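Local coordinates for protein type III effector XopAI (PDB 6K93) that probably acts inside host cells as a secreted bacterial effector, with a mono-ADP-ribosyltransferase fold thought to bind arginine-containing peptides, at residues Y214-Q217 / G218-T222; P228-S232 / E233-E237; E180-Q183 / D184-E187; L171-T175 / T176-E180. One frame throughout, in Å; residues are numbered along the deposited sequence.

In the fold
Read from the N terminus, the chain meets contact 4 first, where helix 165-174 ends and 176-180 turns away from it. Contact 3 follows at once, sharing Glu180, and carries the loop through successive turns toward helix 194-209; the two touch where Val182 and Gln183 pack on Trp174. Beyond that helix, contact 1 lies at the entry to edge strand 218-224, and contact 2 winds up helix 228-234 and leaves it. All four are local and in series, so none nests in or crosses another. A salt bridge from Glu187 OE2 to Arg234 NE, 2.8 Å, ties contact 3 to contact 2, joining the interhelical loop to the short helix beside the sheet.

Contact 1 of 4, residues Y214-Q217 / G218-T222; sequences YSYQ and GTVFT
At the entry to strand 218-224, an edge strand of the five-stranded mixed sheet, the ring of Tyr216 reaches forward past Gly218 to Val220. With CG anti to the backbone N (chi1 -174°), the tyrosine directs its ring along the chain into the strand. Its CD2 meets Val220 CG1 at 3.5 Å and its CE2 lies 3.6 Å from Gly218 CA; both partners approach the ring obliquely. The two side chains slide past each other in opposite directions, and CD2 and CE2 of the ring both lie near Val220 CG1. Gly218, with no side chain, lets the ring come close to its CA, and its backbone (phi 161°, psi 179°) is one that glycine adopts easily. In the mono-ADP-ribosyltransferase fold of this domain the strand pairs with 262-268, to which Gly218 and Val220 are bonded through Ser268 and Ser266, while Val220 and Tyr216 also touch Val286 of the three-stranded sheet. A branched, wholly apolar valine fits this buried place, whereas the partly exposed tyrosine keeps its phenol for water. Tyr216 OH donates to a water at 2.7 Å, and the same water donates to Thr219 O at 2.6 Å, a bridge that ties the far end of the ring to the strand backbone. The Thr219 hydroxyl bonds to Asn267, and the Gln217 amide, whose side chain bends at chi2, reaches Thr269 O.

Contact 2 of 4, residues P228-S232 / E233-E237; sequences PDWVS and ERYQE
Trp230 sets its CG anti to the backbone N (chi1 -178°), while Arg234, one helical turn on, starts with CG beside its own N and then runs extended from CG to NE; together these torsions lay the arginine across the indole at about a right angle. Its guanidinium rests flat on one face of the indole, the planes only 5° apart, and Arg234 CZ stands 3.6 Å from the centroid of the Trp230 five-membered ring, a cation-pi contact. Nearer the arginine's backbone, Arg234 CD sits over the six-membered ring as a CH-pi partner. Arg234 NH1 also donates to Trp230 O at 3.0 Å, on a lone pair in the carbonyl plane, which helps fix its rotation. Arginine suits this place because its flat cation can stack and still donate from its edge: NE makes a salt bridge with Glu187.

Tyr235 runs beside Trp230, its CE1 3.9 Å from Trp230 CZ3, and its ring brings an edge to Val231 O. Tyr235 N donates to Val231 O at 2.8 Å, and Arg234 N donates to the same oxygen. Gln236, bent at chi2, swings NE2 back to Ser232 O at 3.0 Å, the acceptor lying in its amide plane; a long polar chain can thus bond to a carbonyl at the helix end. Buried Val231 and Tyr235 face strand 308-315. The bond from Glu233 N to Asp229 O is alpha-helical, whereas at Val231 O an i+3 and an i+4 donor share one acceptor as the helix ends; the stacked tryptophan-arginine pair belongs to this last turn of helix 228-234.

Contact 3 of 4, residues E180-Q183 / D184-E187; sequences EVVQ and DVLE
Backbone bonding shapes the contact between Val182 and Val185, the ends of a type I beta turn. Val185 N donates to Val182 O at 3.2 Å, with a nearly straight N-H...O angle of 177°, although the donor stands well above the carbonyl plane and so uses no lone pair. A second type I turn follows directly, closed by Glu187 N to Asp184 O at 2.9 Å.

Apolar contact accompanies the first turn. Val185 CG1 lies between its backbone N and carbonyl carbon (chi1 72°), which places this methyl 3.4 Å from Val182 O and 4.2 Å from Val182 CG2. Valine suits both ends because its compact branches fill buried ground: Val182 packs on Phe199 and Ile203 of helix 194-209, and both valines touch Ala200 there.

Among the polar side chains, Gln183 and Asp184 run side by side, and Asp184 OD1 comes 3.5 Å from Gln183 CG. Gln183 extends beyond CG, and its NE2 bonds to Phe246 O; Asp184 has a long, weak ion pair with Arg245.

Water serves the backbone twice. One molecule donates to Glu180 O at 2.7 Å and accepts from Asp184 N at 2.9 Å; another links Gln183 O to Leu186 N in the same sense.

The chemistry thus implies a chain that coils without regular helical bonding: the first water stands where a direct alpha-helical bond would be, the other spans an i, i+3 pair, and valines fasten one side of the turn to the neighbouring helix.

Contact 4 of 4, residues L171-T175 / T176-E180; sequences LQAWT and TDDYE
The indole of Trp174 carries Tyr179 CB over one face, offset toward the rim and 3.9 Å from the centroid of the six-membered ring, a CH-pi contact. The phenol ring beyond it turns its edge to that face, planes at 76°, and Glu180 CG lies over one face of the phenol. Tyr179 CG stands between its backbone N and carbonyl carbon (chi1 77°), which keeps CB over the indole and slants the phenol beyond it, the Trp174 and Tyr179 six-membered ring centroids 5.8 Å apart. A broad tryptophan suits the helix end by offering one surface to both.

Thr176 holds the turn through its hydroxyl and backbone N. Its OG1 donates to Ala173 O at 2.7 Å, on a lone pair in the carbonyl plane, and Thr176 N donates to the same oxygen from above that plane. Thr176 OG1 also accepts from Asp178 N at 3.1 Å, an ST turn; threonine fills both roles and still sets CG2 against Gln172 O.

Around this end of helix 165-174, Asp178 forms a salt bridge with Arg139 of helix 136-156, Ala173 packs on Phe199 of helix 194-209, and Trp174 NE1 bonds to Glu285 of strand 285-288.

Contact 1 of 4, residues Y214-Q217 / G218-T222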
loop_
_atom_site.group_PDB
_atom_site.type_symbol
_atom_site.label_atom_id
_atom_site.label_comp_id
_atom_site.label_asym_id
_atom_site.label_seq_id
_atom_site.Cartn_x
_atom_site.Cartn_y
_atom_site.Cartn_z
ATOM N N TYR A 214 -12.489 3.474 -10.164
ATOM C CA TYR A 214 -12.048 2.637 -9.063
ATOM C C TYR A 214 -12.087 3.354 -7.720
ATOM O O TYR A 214 -11.911 2.699 -6.691
ATOM C CB TYR A 214 -10.620 2.102 -9.328
ATOM C CG TYR A 214 -10.644 0.992 -10.346
ATOM C CD1 TYR A 214 -10.736 1.278 -11.706
ATOM C CD2 TYR A 214 -10.622 -0.343 -9.958
ATOM C CE1 TYR A 214 -10.790 0.262 -12.650
ATOM C CE2 TYR A 214 -10.684 -1.353 -10.895
ATOM C CZ TYR A 214 -10.764 -1.050 -12.230
ATOM O OH TYR A 214 -10.828 -2.076 -13.151
ATOM N N SER A 215 -12.355 4.656 -7.693
ATOM C CA SER A 215 -12.506 5.359 -6.423
ATOM C C SER A 215 -13.803 4.952 -5.750
ATOM O O SER A 215 -14.838 4.797 -6.404
ATOM C CB SER A 215 -12.511 6.873 -6.640
ATOM O OG SER A 215 -11.255 7.336 -7.059
ATOM N N TYR A 216 -13.751 4.832 -4.434
ATOM C CA TYR A 216 -14.921 4.537 -3.622
ATOM C C TYR A 216 -15.361 5.795 -2.892
ATOM O O TYR A 216 -14.553 6.428 -2.199
ATOM C CB TYR A 216 -14.625 3.442 -2.601
ATOM C CG TYR A 216 -15.881 3.045 -1.866
ATOM C CD1 TYR A 216 -16.924 2.425 -2.530
ATOM C CD2 TYR A 216 -16.030 3.323 -0.520
ATOM C CE1 TYR A 216 -18.063 2.075 -1.865
ATOM C CE2 TYR A 216 -17.179 2.976 0.160
ATOM C CZ TYR A 216 -18.190 2.351 -0.528
ATOM O OH TYR A 216 -19.352 2.025 0.129
ATOM N N GLN A 217 -16.636 6.156 -3.045
ATOM C CA GLN A 217 -17.236 7.254 -2.310
ATOM C C GLN A 217 -18.175 6.647 -1.279
ATOM O O GLN A 217 -19.237 6.121 -1.622
ATOM C CB GLN A 217 -17.982 8.208 -3.227
ATOM C CG GLN A 217 -17.056 8.979 -4.120
ATOM C CD GLN A 217 -16.838 8.261 -5.416
ATOM O OE1 GLN A 217 -17.767 7.697 -5.990
ATOM N NE2 GLN A 217 -15.600 8.257 -5.885
ATOM N N GLY A 218 -17.789 6.726 -0.022
ATOM C CA GLY A 218 -18.565 6.128 1.046
ATOM C C GLY A 218 -17.688 5.972 2.263
ATOM O O GLY A 218 -16.509 6.310 2.246
ATOM N N THR A 219 -18.287 5.458 3.323
ATOM C CA THR A 219 -17.595 5.240 4.581
ATOM C C THR A 219 -16.947 3.867 4.543
ATOM O O THR A 219 -17.607 2.872 4.229
ATOM C CB THR A 219 -18.576 5.333 5.745
ATOM O OG1 THR A 219 -19.244 6.601 5.717
ATOM C CG2 THR A 219 -17.868 5.146 7.062
ATOM N N VAL A 220 -15.654 3.808 4.880
ATOM C CA VAL A 220 -14.927 2.546 4.874
ATOM C C VAL A 220 -14.409 2.262 6.285
ATOM O O VAL A 220 -14.176 3.176 7.078
ATOM C CB VAL A 220 -13.785 2.503 3.827
ATOM C CG1 VAL A 220 -14.358 2.607 2.412
ATOM C CG2 VAL A 220 -12.754 3.618 4.062
ATOM N N PHE A 221 -14.238 0.973 6.589
ATOM C CA PHE A 221 -14.080 0.496 7.951
ATOM C C PHE A 221 -12.737 -0.195 8.119
ATOM O O PHE A 221 -12.323 -0.984 7.266
ATOM C CB PHE A 221 -15.252 -0.455 8.287
ATOM C CG PHE A 221 -16.596 0.173 8.071
ATOM C CD1 PHE A 221 -17.142 0.977 9.031
ATOM C CD2 PHE A 221 -17.251 0.000 6.863
ATOM C CE1 PHE A 221 -18.369 1.601 8.791
ATOM C CE2 PHE A 221 -18.481 0.613 6.633
ATOM C CZ PHE A 221 -18.998 1.408 7.595
ATOM N N THR A 222 -12.089 0.100 9.240
ATOM C CA THR A 222 -10.798 -0.462 9.580
ATOM C C THR A 222 -10.754 -0.817 11.056
ATOM O O THR A 222 -11.310 -0.117 11.900
ATOM C CB THR A 222 -9.675 0.561 9.300
ATOM O OG1 THR A 222 -9.757 1.027 7.964
ATOM C CG2 THR A 222 -8.279 -0.033 9.558
HETATM O O HOH W 1 -19.110 1.400 2.698
#

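Contact 2 of 4, residues P228-S232 / E233-E237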
loop_
_atom_site.group_PDB
_atom_site.type_symbol
_atom_site.label_atom_id
_atom_site.label_comp_id
_atom_site.label_asym_id
_atom_site.label_seq_id
_atom_site.Cartn_x
_atom_site.Cartn_y
_atom_site.Cartn_z
ATOM N N PRO A 228 -2.724 3.153 22.461
ATOM C CA PRO A 228 -3.283 4.510 22.560
ATOM C C PRO A 228 -2.302 5.602 22.171
ATOM O O PRO A 228 -2.710 6.561 21.504
ATOM C CB PRO A 228 -3.702 4.605 24.026
ATOM C CG PRO A 228 -4.023 3.158 24.397
ATOM C CD PRO A 228 -2.982 2.349 23.671
ATOM N N ASP A 229 -1.022 5.495 22.553
ATOM C CA ASP A 229 -0.077 6.547 22.182
ATOM C C ASP A 229 0.186 6.561 20.679
ATOM O O ASP A 229 0.464 7.620 20.103
ATOM C CB ASP A 229 1.246 6.366 22.931
ATOM C CG ASP A 229 1.181 6.830 24.378
ATOM O OD1 ASP A 229 0.091 7.207 24.847
ATOM O OD2 ASP A 229 2.245 6.818 25.039
ATOM N N TRP A 230 0.110 5.397 20.034
ATOM C CA TRP A 230 0.221 5.341 18.582
ATOM C C TRP A 230 -0.873 6.171 17.946
ATOM O O TRP A 230 -0.616 6.936 17.010
ATOM C CB TRP A 230 0.176 3.881 18.130
ATOM C CG TRP A 230 0.325 3.626 16.687
ATOM C CD1 TRP A 230 1.439 3.210 16.036
ATOM C CD2 TRP A 230 -0.704 3.735 15.692
ATOM N NE1 TRP A 230 1.172 3.044 14.688
ATOM C CE2 TRP A 230 -0.139 3.361 14.453
ATOM C CE3 TRP A 230 -2.060 4.107 15.724
ATOM C CZ2 TRP A 230 -0.861 3.373 13.274
ATOM C CZ3 TRP A 230 -2.785 4.108 14.538
ATOM C CH2 TRP A 230 -2.187 3.741 13.335
ATOM N N VAL A 231 -2.093 6.074 18.475
ATOM C CA VAL A 231 -3.187 6.844 17.927
ATOM C C VAL A 231 -2.954 8.327 18.150
ATOM O O VAL A 231 -3.075 9.130 17.219
ATOM C CB VAL A 231 -4.522 6.391 18.544
ATOM C CG1 VAL A 231 -5.635 7.318 18.055
ATOM C CG2 VAL A 231 -4.811 4.943 18.184
ATOM N N SER A 232 -2.643 8.724 19.387
ATOM C CA SER A 232 -2.571 10.158 19.661
ATOM C C SER A 232 -1.373 10.825 18.991
ATOM O O SER A 232 -1.426 12.042 18.746
ATOM C CB SER A 232 -2.572 10.420 21.167
ATOM O OG SER A 232 -1.566 9.710 21.853
ATOM N N GLU A 233 -0.320 10.065 18.660
ATOM C CA GLU A 233 0.768 10.635 17.876
ATOM C C GLU A 233 0.355 10.935 16.442
ATOM O O GLU A 233 1.009 11.749 15.778
ATOM C CB GLU A 233 1.958 9.692 17.863
ATOM C CG GLU A 233 2.806 9.759 19.100
ATOM C CD GLU A 233 4.002 8.841 19.017
ATOM O OE1 GLU A 233 4.600 8.725 17.927
ATOM O OE2 GLU A 233 4.335 8.238 20.059
ATOM N N ARG A 234 -0.700 10.294 15.940
ATOM C CA ARG A 234 -1.058 10.392 14.534
ATOM C C ARG A 234 -2.394 11.062 14.266
ATOM O O ARG A 234 -2.565 11.613 13.170
ATOM C CB ARG A 234 -1.101 9.002 13.894
ATOM C CG ARG A 234 0.278 8.356 13.753
ATOM C CD ARG A 234 0.210 6.871 13.492
ATOM N NE ARG A 234 1.544 6.329 13.389
ATOM C CZ ARG A 234 2.369 6.165 14.416
ATOM N NH1 ARG A 234 2.019 6.501 15.663
ATOM N NH2 ARG A 234 3.609 5.681 14.223
ATOM N N TYR A 235 -3.327 11.032 15.227
ATOM C CA TYR A 235 -4.690 11.524 15.023
ATOM C C TYR A 235 -5.067 12.414 16.189
ATOM O O TYR A 235 -4.856 12.039 17.344
ATOM C CB TYR A 235 -5.704 10.384 14.917
ATOM C CG TYR A 235 -5.400 9.379 13.845
ATOM C CD1 TYR A 235 -4.530 8.321 14.086
ATOM C CD2 TYR A 235 -5.972 9.472 12.578
ATOM C CE1 TYR A 235 -4.239 7.405 13.131
ATOM C CE2 TYR A 235 -5.681 8.551 11.607
ATOM C CZ TYR A 235 -4.804 7.523 11.873
ATOM O OH TYR A 235 -4.476 6.583 10.930
ATOM N N GLN A 236 -5.637 13.582 15.889
ATOM C CA GLN A 236 -6.186 14.450 16.914
ATOM C C GLN A 236 -7.500 15.016 16.409
ATOM O O GLN A 236 -7.587 15.429 15.253
ATOM C CB GLN A 236 -5.225 15.596 17.262
ATOM C CG GLN A 236 -3.851 15.168 17.720
ATOM C CD GLN A 236 -2.846 15.133 16.585
ATOM O OE1 GLN A 236 -2.890 15.958 15.672
ATOM N NE2 GLN A 236 -1.928 14.170 16.635
ATOM N N GLU A 237 -8.510 15.025 17.273
ATOM C CA GLU A 237 -9.812 15.597 16.928
ATOM C C GLU A 237 -9.654 17.024 16.429
ATOM O O GLU A 237 -8.934 17.821 17.034
ATOM C CB GLU A 237 -10.720 15.579 18.165
ATOM C CG GLU A 237 -12.156 15.204 17.901
ATOM C CD GLU A 237 -12.914 14.941 19.181
ATOM O OE1 GLU A 237 -13.195 13.777 19.467
ATOM O OE2 GLU A 237 -13.214 15.916 19.914
#

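Contact 3 of 4, residues E180-Q183 / D184-E187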
loop_
_atom_site.group_PDB
_atom_site.type_symbol
_atom_site.label_atom_id
_atom_site.label_comp_id
_atom_site.label_asym_id
_atom_site.label_seq_id
_atom_site.Cartn_x
_atom_site.Cartn_y
_atom_site.Cartn_z
ATOM N N GLU A 180 3.512 -6.596 5.106
ATOM C CA GLU A 180 4.225 -6.160 6.305
ATOM C C GLU A 180 5.524 -5.443 5.980
ATOM O O GLU A 180 5.977 -4.629 6.797
ATOM C CB GLU A 180 4.481 -7.365 7.214
ATOM C CG GLU A 180 3.179 -7.863 7.833
ATOM C CD GLU A 180 3.372 -8.497 9.188
ATOM O OE1 GLU A 180 3.871 -9.636 9.233
ATOM O OE2 GLU A 180 3.008 -7.855 10.196
ATOM N N VAL A 181 6.119 -5.709 4.809
ATOM C CA VAL A 181 7.368 -5.045 4.473
ATOM C C VAL A 181 7.144 -3.599 4.079
ATOM O O VAL A 181 8.085 -2.798 4.105
ATOM C CB VAL A 181 8.120 -5.793 3.351
ATOM C CG1 VAL A 181 7.577 -5.510 1.982
ATOM C CG2 VAL A 181 9.645 -5.467 3.418
ATOM N N VAL A 182 5.923 -3.226 3.711
ATOM C CA VAL A 182 5.705 -1.930 3.083
ATOM C C VAL A 182 4.707 -1.038 3.808
ATOM O O VAL A 182 4.753 0.185 3.642
ATOM C CB VAL A 182 5.277 -2.132 1.607
ATOM C CG1 VAL A 182 3.926 -2.867 1.511
ATOM C CG2 VAL A 182 5.236 -0.830 0.841
ATOM N N GLN A 183 3.778 -1.622 4.585
ATOM C CA GLN A 183 2.691 -0.811 5.124
ATOM C C GLN A 183 3.218 0.441 5.816
ATOM O O GLN A 183 2.660 1.535 5.647
ATOM C CB GLN A 183 1.827 -1.602 6.093
ATOM C CG GLN A 183 0.728 -0.755 6.764
ATOM C CD GLN A 183 -0.452 -1.569 7.259
ATOM O OE1 GLN A 183 -0.306 -2.602 7.901
ATOM N NE2 GLN A 183 -1.655 -1.075 6.966
ATOM N N ASP A 184 4.277 0.303 6.613
ATOM C CA ASP A 184 4.763 1.383 7.465
ATOM C C ASP A 184 6.094 1.969 7.003
ATOM O O ASP A 184 6.695 2.752 7.754
ATOM C CB ASP A 184 4.957 0.907 8.910
ATOM C CG ASP A 184 3.654 0.729 9.690
ATOM O OD1 ASP A 184 2.601 0.996 9.141
ATOM O OD2 ASP A 184 3.717 0.325 10.865
ATOM N N VAL A 185 6.553 1.641 5.791
ATOM C CA VAL A 185 7.933 1.962 5.429
ATOM C C VAL A 185 8.180 3.463 5.330
ATOM O O VAL A 185 9.331 3.894 5.482
ATOM C CB VAL A 185 8.320 1.247 4.120
ATOM C CG1 VAL A 185 7.636 1.868 2.901
ATOM C CG2 VAL A 185 9.874 1.220 3.947
ATOM N N LEU A 186 7.148 4.289 5.108
ATOM C CA LEU A 186 7.328 5.737 5.079
ATOM C C LEU A 186 6.960 6.415 6.396
ATOM O O LEU A 186 7.013 7.645 6.473
ATOM C CB LEU A 186 6.517 6.354 3.927
ATOM C CG LEU A 186 6.991 5.965 2.544
ATOM C CD1 LEU A 186 6.115 6.546 1.442
ATOM C CD2 LEU A 186 8.451 6.390 2.323
ATOM N N GLU A 187 6.600 5.656 7.430
ATOM C CA GLU A 187 6.388 6.248 8.743
ATOM C C GLU A 187 7.678 6.887 9.227
ATOM O O GLU A 187 8.769 6.379 8.985
ATOM C CB GLU A 187 5.937 5.189 9.740
ATOM C CG GLU A 187 4.505 4.703 9.545
ATOM C CD GLU A 187 3.526 5.577 10.268
ATOM O OE1 GLU A 187 3.324 6.716 9.814
ATOM O OE2 GLU A 187 2.971 5.167 11.309
HETATM O O HOH W 2 5.834 -1.997 7.278
HETATM O O HOH W 3 4.314 3.638 4.660
#

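Contact 4 of 4, residues L171-T175 / T176-E180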
loop_
_atom_site.group_PDB
_atom_site.type_symbol
_atom_site.label_atom_id
_atom_site.label_comp_id
_atom_site.label_asym_id
_atom_site.label_seq_id
_atom_site.Cartn_x
_atom_site.Cartn_y
_atom_site.Cartn_z
ATOM N N LEU A 171 -0.388 -4.236 -6.342
ATOM C CA LEU A 171 -1.657 -4.275 -5.624
ATOM C C LEU A 171 -2.002 -5.692 -5.213
ATOM O O LEU A 171 -2.424 -5.923 -4.083
ATOM C CB LEU A 171 -2.780 -3.655 -6.461
ATOM C CG LEU A 171 -2.668 -2.170 -6.805
ATOM C CD1 LEU A 171 -3.891 -1.755 -7.644
ATOM C CD2 LEU A 171 -2.545 -1.334 -5.553
ATOM N N GLN A 172 -1.790 -6.663 -6.097
ATOM C CA GLN A 172 -2.005 -8.043 -5.689
ATOM C C GLN A 172 -1.058 -8.427 -4.558
ATOM O O GLN A 172 -1.474 -9.049 -3.573
ATOM C CB GLN A 172 -1.856 -8.998 -6.877
ATOM C CG GLN A 172 -2.163 -10.446 -6.479
ATOM C CD GLN A 172 -2.091 -11.412 -7.642
ATOM O OE1 GLN A 172 -2.188 -11.025 -8.793
ATOM N NE2 GLN A 172 -1.937 -12.694 -7.325
ATOM N N ALA A 173 0.216 -8.035 -4.662
ATOM C CA ALA A 173 1.189 -8.373 -3.625
ATOM C C ALA A 173 0.809 -7.747 -2.293
ATOM O O ALA A 173 1.033 -8.342 -1.231
ATOM C CB ALA A 173 2.593 -7.913 -4.047
ATOM N N TRP A 174 0.242 -6.536 -2.331
ATOM C CA TRP A 174 -0.213 -5.895 -1.110
ATOM C C TRP A 174 -1.206 -6.780 -0.363
ATOM O O TRP A 174 -1.223 -6.798 0.869
ATOM C CB TRP A 174 -0.833 -4.538 -1.424
ATOM C CG TRP A 174 -1.621 -4.030 -0.272
ATOM C CD1 TRP A 174 -2.989 -4.163 -0.094
ATOM C CD2 TRP A 174 -1.133 -3.430 0.922
ATOM N NE1 TRP A 174 -3.361 -3.641 1.113
ATOM C CE2 TRP A 174 -2.237 -3.191 1.756
ATOM C CE3 TRP A 174 0.132 -3.055 1.356
ATOM C CZ2 TRP A 174 -2.110 -2.594 2.984
ATOM C CZ3 TRP A 174 0.258 -2.454 2.580
ATOM C CH2 TRP A 174 -0.844 -2.215 3.386
ATOM N N THR A 175 -2.048 -7.514 -1.080
ATOM C CA THR A 175 -3.060 -8.336 -0.440
ATOM C C THR A 175 -2.540 -9.698 0.013
ATOM O O THR A 175 -3.324 -10.523 0.493
ATOM C CB THR A 175 -4.273 -8.524 -1.363
ATOM O OG1 THR A 175 -3.968 -9.349 -2.499
ATOM C CG2 THR A 175 -4.788 -7.167 -1.850
ATOM N N THR A 176 -1.234 -9.938 -0.094
ATOM C CA THR A 176 -0.592 -11.114 0.472
ATOM C C THR A 176 0.091 -10.712 1.784
ATOM O O THR A 176 0.108 -9.540 2.174
ATOM C CB THR A 176 0.415 -11.724 -0.500
ATOM O OG1 THR A 176 1.615 -10.922 -0.524
ATOM C CG2 THR A 176 -0.168 -11.852 -1.902
ATOM N N ASP A 177 0.736 -11.685 2.438
ATOM C CA ASP A 177 1.473 -11.409 3.655
ATOM C C ASP A 177 2.674 -10.501 3.410
ATOM O O ASP A 177 3.255 -10.002 4.380
ATOM C CB ASP A 177 1.947 -12.722 4.266
ATOM C CG ASP A 177 0.793 -13.572 4.789
ATOM O OD1 ASP A 177 -0.258 -12.991 5.136
ATOM O OD2 ASP A 177 0.932 -14.812 4.831
ATOM N N ASP A 178 3.052 -10.261 2.149
ATOM C CA ASP A 178 4.126 -9.315 1.854
ATOM C C ASP A 178 3.842 -7.907 2.359
ATOM O O ASP A 178 4.760 -7.092 2.439
ATOM C CB ASP A 178 4.374 -9.216 0.335
ATOM C CG ASP A 178 4.921 -10.507 -0.286
ATOM O OD1 ASP A 178 5.088 -11.496 0.422
ATOM O OD2 ASP A 178 5.154 -10.485 -1.510
ATOM N N TYR A 179 2.592 -7.582 2.679
ATOM C CA TYR A 179 2.255 -6.212 3.054
ATOM C C TYR A 179 3.063 -5.703 4.233
ATOM O O TYR A 179 3.254 -4.488 4.379
ATOM C CB TYR A 179 0.769 -6.091 3.403
ATOM C CG TYR A 179 0.323 -6.604 4.771
ATOM C CD1 TYR A 179 0.249 -7.957 5.039
ATOM C CD2 TYR A 179 -0.003 -5.724 5.805
ATOM C CE1 TYR A 179 -0.156 -8.439 6.279
ATOM C CE2 TYR A 179 -0.419 -6.194 7.044
ATOM C CZ TYR A 179 -0.485 -7.558 7.266
ATOM O OH TYR A 179 -0.891 -8.064 8.499
ATOM N N GLU A 180 3.512 -6.596 5.106
ATOM C CA GLU A 180 4.225 -6.160 6.305
ATOM C C GLU A 180 5.524 -5.443 5.980
ATOM O O GLU A 180 5.977 -4.629 6.797
ATOM C CB GLU A 180 4.481 -7.365 7.214
ATOM C CG GLU A 180 3.179 -7.863 7.833
ATOM C CD GLU A 180 3.372 -8.497 9.188
ATOM O OE1 GLU A 180 3.871 -9.636 9.233
ATOM O OE2 GLU A 180 3.008 -7.855 10.196
#